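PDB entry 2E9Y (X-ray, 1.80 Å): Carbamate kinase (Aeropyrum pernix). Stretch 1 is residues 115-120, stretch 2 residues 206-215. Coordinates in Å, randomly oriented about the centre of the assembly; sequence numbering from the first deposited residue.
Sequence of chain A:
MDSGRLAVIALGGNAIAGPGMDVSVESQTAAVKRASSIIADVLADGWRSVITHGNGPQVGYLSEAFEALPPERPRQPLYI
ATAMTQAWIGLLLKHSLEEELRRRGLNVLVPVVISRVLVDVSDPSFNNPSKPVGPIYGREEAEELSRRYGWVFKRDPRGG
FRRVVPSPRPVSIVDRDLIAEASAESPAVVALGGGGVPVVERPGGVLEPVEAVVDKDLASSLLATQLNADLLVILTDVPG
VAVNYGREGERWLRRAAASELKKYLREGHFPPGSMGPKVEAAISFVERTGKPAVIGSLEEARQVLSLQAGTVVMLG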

# COMPACT_ATOMS: atom_id res chain seq x y z
N SER A 115 6.88 -3.47 -2.03
CA SER A 115 8.03 -4.30 -2.38
C SER A 115 7.65 -5.54 -3.22
O SER A 115 6.74 -6.29 -2.87
CB SER A 115 8.69 -4.73 -1.08
OG SER A 115 9.03 -3.56 -0.35
N ARG A 116 8.36 -5.71 -4.36
CA ARG A 116 8.17 -6.92 -5.17
C ARG A 116 9.38 -7.84 -5.04
O ARG A 116 10.50 -7.39 -4.84
CB ARG A 116 8.05 -6.51 -6.63
CG ARG A 116 6.76 -5.75 -6.98
CD ARG A 116 6.90 -4.99 -8.31
NE ARG A 116 8.00 -4.04 -8.19
CZ ARG A 116 8.40 -3.34 -9.28
NH1 ARG A 116 7.82 -3.48 -10.46
NH2 ARG A 116 9.41 -2.46 -9.14
N VAL A 117 9.16 -9.15 -5.16
CA VAL A 117 10.24 -10.12 -5.06
C VAL A 117 10.24 -10.99 -6.31
O VAL A 117 9.20 -11.51 -6.71
CB VAL A 117 10.07 -11.01 -3.81
CG1 VAL A 117 11.15 -12.08 -3.77
CG2 VAL A 117 10.14 -10.16 -2.56
N LEU A 118 11.41 -11.13 -6.92
CA LEU A 118 11.55 -11.94 -8.13
C LEU A 118 11.64 -13.42 -7.77
O LEU A 118 12.40 -13.80 -6.88
CB LEU A 118 12.82 -11.53 -8.90
CG LEU A 118 13.09 -12.24 -10.23
CD1 LEU A 118 12.05 -11.82 -11.25
CD2 LEU A 118 14.48 -11.90 -10.74
N VAL A 119 10.85 -14.25 -8.44
CA VAL A 119 10.89 -15.70 -8.20
C VAL A 119 11.12 -16.37 -9.56
O VAL A 119 10.97 -15.73 -10.60
CB VAL A 119 9.57 -16.21 -7.56
CG1 VAL A 119 9.38 -15.54 -6.20
CG2 VAL A 119 8.38 -15.94 -8.46
N ASP A 120 11.49 -17.65 -9.54
CA ASP A 120 11.76 -18.37 -10.78
C ASP A 120 10.58 -19.23 -11.21
O ASP A 120 10.03 -19.99 -10.43
CB ASP A 120 13.00 -19.25 -10.62
CG ASP A 120 13.56 -19.72 -11.95
OD1 ASP A 120 12.82 -20.38 -12.71
OD2 ASP A 120 14.74 -19.44 -12.24
N VAL A 206 10.18 -8.06 -19.37
CA VAL A 206 8.93 -7.71 -18.71
C VAL A 206 8.72 -8.46 -17.40
O VAL A 206 8.87 -9.69 -17.34
CB VAL A 206 7.73 -7.98 -19.64
CG1 VAL A 206 6.42 -7.87 -18.87
CG2 VAL A 206 7.74 -7.00 -20.80
N LEU A 207 8.37 -7.73 -16.34
CA LEU A 207 8.10 -8.34 -15.05
C LEU A 207 6.58 -8.51 -14.98
O LEU A 207 5.83 -7.61 -15.36
CB LEU A 207 8.57 -7.46 -13.90
CG LEU A 207 10.08 -7.29 -13.69
CD1 LEU A 207 10.31 -6.47 -12.43
CD2 LEU A 207 10.74 -8.65 -13.56
N GLU A 208 6.14 -9.66 -14.50
CA GLU A 208 4.71 -9.92 -14.40
C GLU A 208 4.37 -10.48 -13.03
O GLU A 208 4.96 -11.46 -12.59
CB GLU A 208 4.28 -10.92 -15.48
CG GLU A 208 2.78 -11.16 -15.55
CD GLU A 208 2.42 -12.23 -16.56
OE1 GLU A 208 2.87 -12.11 -17.72
OE2 GLU A 208 1.69 -13.17 -16.20
N PRO A 209 3.40 -9.86 -12.34
CA PRO A 209 2.99 -10.34 -11.04
C PRO A 209 2.38 -11.73 -11.15
O PRO A 209 1.73 -12.07 -12.14
CB PRO A 209 1.96 -9.36 -10.47
CG PRO A 209 1.78 -8.23 -11.46
CD PRO A 209 2.46 -8.84 -12.77
N VAL A 210 2.57 -12.59 -10.16
CA VAL A 210 1.98 -13.93 -10.19
C VAL A 210 1.27 -14.23 -8.88
O VAL A 210 1.60 -13.65 -7.84
CB VAL A 210 3.05 -15.03 -10.44
CG1 VAL A 210 3.63 -14.87 -11.83
CG2 VAL A 210 4.14 -14.95 -9.39
N GLU A 211 0.28 -15.12 -8.92
CA GLU A 211 -0.44 -15.47 -7.71
C GLU A 211 0.35 -16.53 -6.96
O GLU A 211 0.32 -17.71 -7.31
CB GLU A 211 -1.85 -15.96 -8.02
CG GLU A 211 -2.83 -14.84 -8.31
CD GLU A 211 -4.27 -15.30 -8.26
OE1 GLU A 211 -4.67 -16.09 -9.15
OE2 GLU A 211 -5.00 -14.89 -7.34
N ALA A 212 1.07 -16.08 -5.94
CA ALA A 212 1.88 -16.96 -5.13
C ALA A 212 2.27 -16.18 -3.89
O ALA A 212 2.05 -14.97 -3.82
CB ALA A 212 3.14 -17.38 -5.90
N VAL A 213 2.84 -16.87 -2.91
CA VAL A 213 3.30 -16.20 -1.71
C VAL A 213 4.78 -16.52 -1.56
O VAL A 213 5.27 -17.52 -2.09
CB VAL A 213 2.54 -16.67 -0.45
CG1 VAL A 213 1.07 -16.27 -0.57
CG2 VAL A 213 2.67 -18.17 -0.27
N VAL A 214 5.51 -15.66 -0.87
CA VAL A 214 6.93 -15.87 -0.65
C VAL A 214 7.17 -15.85 0.85
O VAL A 214 6.65 -14.98 1.55
CB VAL A 214 7.76 -14.76 -1.34
CG1 VAL A 214 9.24 -14.92 -1.01
CG2 VAL A 214 7.53 -14.82 -2.84
N ASP A 215 7.94 -16.81 1.35
CA ASP A 215 8.24 -16.89 2.78
C ASP A 215 8.91 -15.58 3.21
O ASP A 215 9.93 -15.18 2.65
CB ASP A 215 9.17 -18.07 3.07
CG ASP A 215 9.40 -18.27 4.54
OD1 ASP A 215 10.28 -17.57 5.10
OD2 ASP A 215 8.71 -19.12 5.14

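The contact between residues 115-120 and 206-215 is made by side chains, and its centre is a small cluster of valines. The tightest approach is Val119 CG1 to Val214 CG2 at 3.9 Å, a normal van der Waals separation for two methyl groups. Both residues are buried, both have CA-to-CB bonds directed toward the other stretch, and they carry large shares of the covered surface: 40 Å² on Val119 and 51 Å² on Val214, the largest of any residue here.

Each of these two valines has a second partner. Val214 CG1 also meets Val117 CG1 at 4.4 Å, so that Val214 touches two residues of the first stretch that are two positions apart. That spacing is what an extended chain provides: Val117 (phi/psi -125/130) and Val119 (-126/165) both turn their CB atoms toward the second stretch, while the CA-to-CB bond of Leu118 between them points away. Val117 and Val214 adopt the t rotamer, with chi1 at 176° and 175°; Val119 is m at -61°. The two branches of Val119 serve different partners: Val119 CG2 is 5.8 Å from Val214 CG2, and Val119 CG1 is 6.2 Å from Val210 CG2. At 4.5 Å from Val119 CG2 to Val210 CG2 and with 18 Å² covered, Val210, also m at -66° and pointing toward the first stretch, contributes least of the valines in contact, and it is partly exposed. Valine suits these positions because its branched side chain offers two methyls close to the backbone, and packing them together removes apolar surface from water without leaving a polar group unpaired.

Leu207 forms a separate apolar contact. Leu207 CD2 lies 4.1 Å from Leu118 CD1, and 46 Å² of Leu207 is covered. Leu207 points toward the first stretch, with chi1 -70° (m) and chi2 -176° (t). Leu118 starts out in the wrong direction, yet its end comes nearer: with chi1 -177° (t) and chi2 69° (p), the longer side chain brings CD1 within reach although Leu118 CA and Leu207 CA are 8.5 Å apart. Both leucines remain partly exposed.

The polar edge is reached at Arg116. Arg116 NH1 is 4.4 Å from Leu207 CD1, with the methyl placed obliquely to the guanidinium. The contact is nonpolar packing against a charged group; NE, NH1 and NH2 of this buried arginine all have hydrogen-bond partners elsewhere in the structure.

No hydrogen bond crosses between the stretches. Val117 CA lies 8.0 Å from Val214 CA, and Arg116 CA to Pro209 CA is 8.5 Å, too wide for the backbone pairing of adjacent strands. The 232 Å² of buried surface, summed over both sides, therefore rests on side-chain packing. The acidic residues stay out of it: among Asp120, Glu208, Glu211 and Asp215, the nearest side-chain approach is Glu208 CB to Leu118 CD1, 8.9 Å, and Asp215 instead caps the helix that follows.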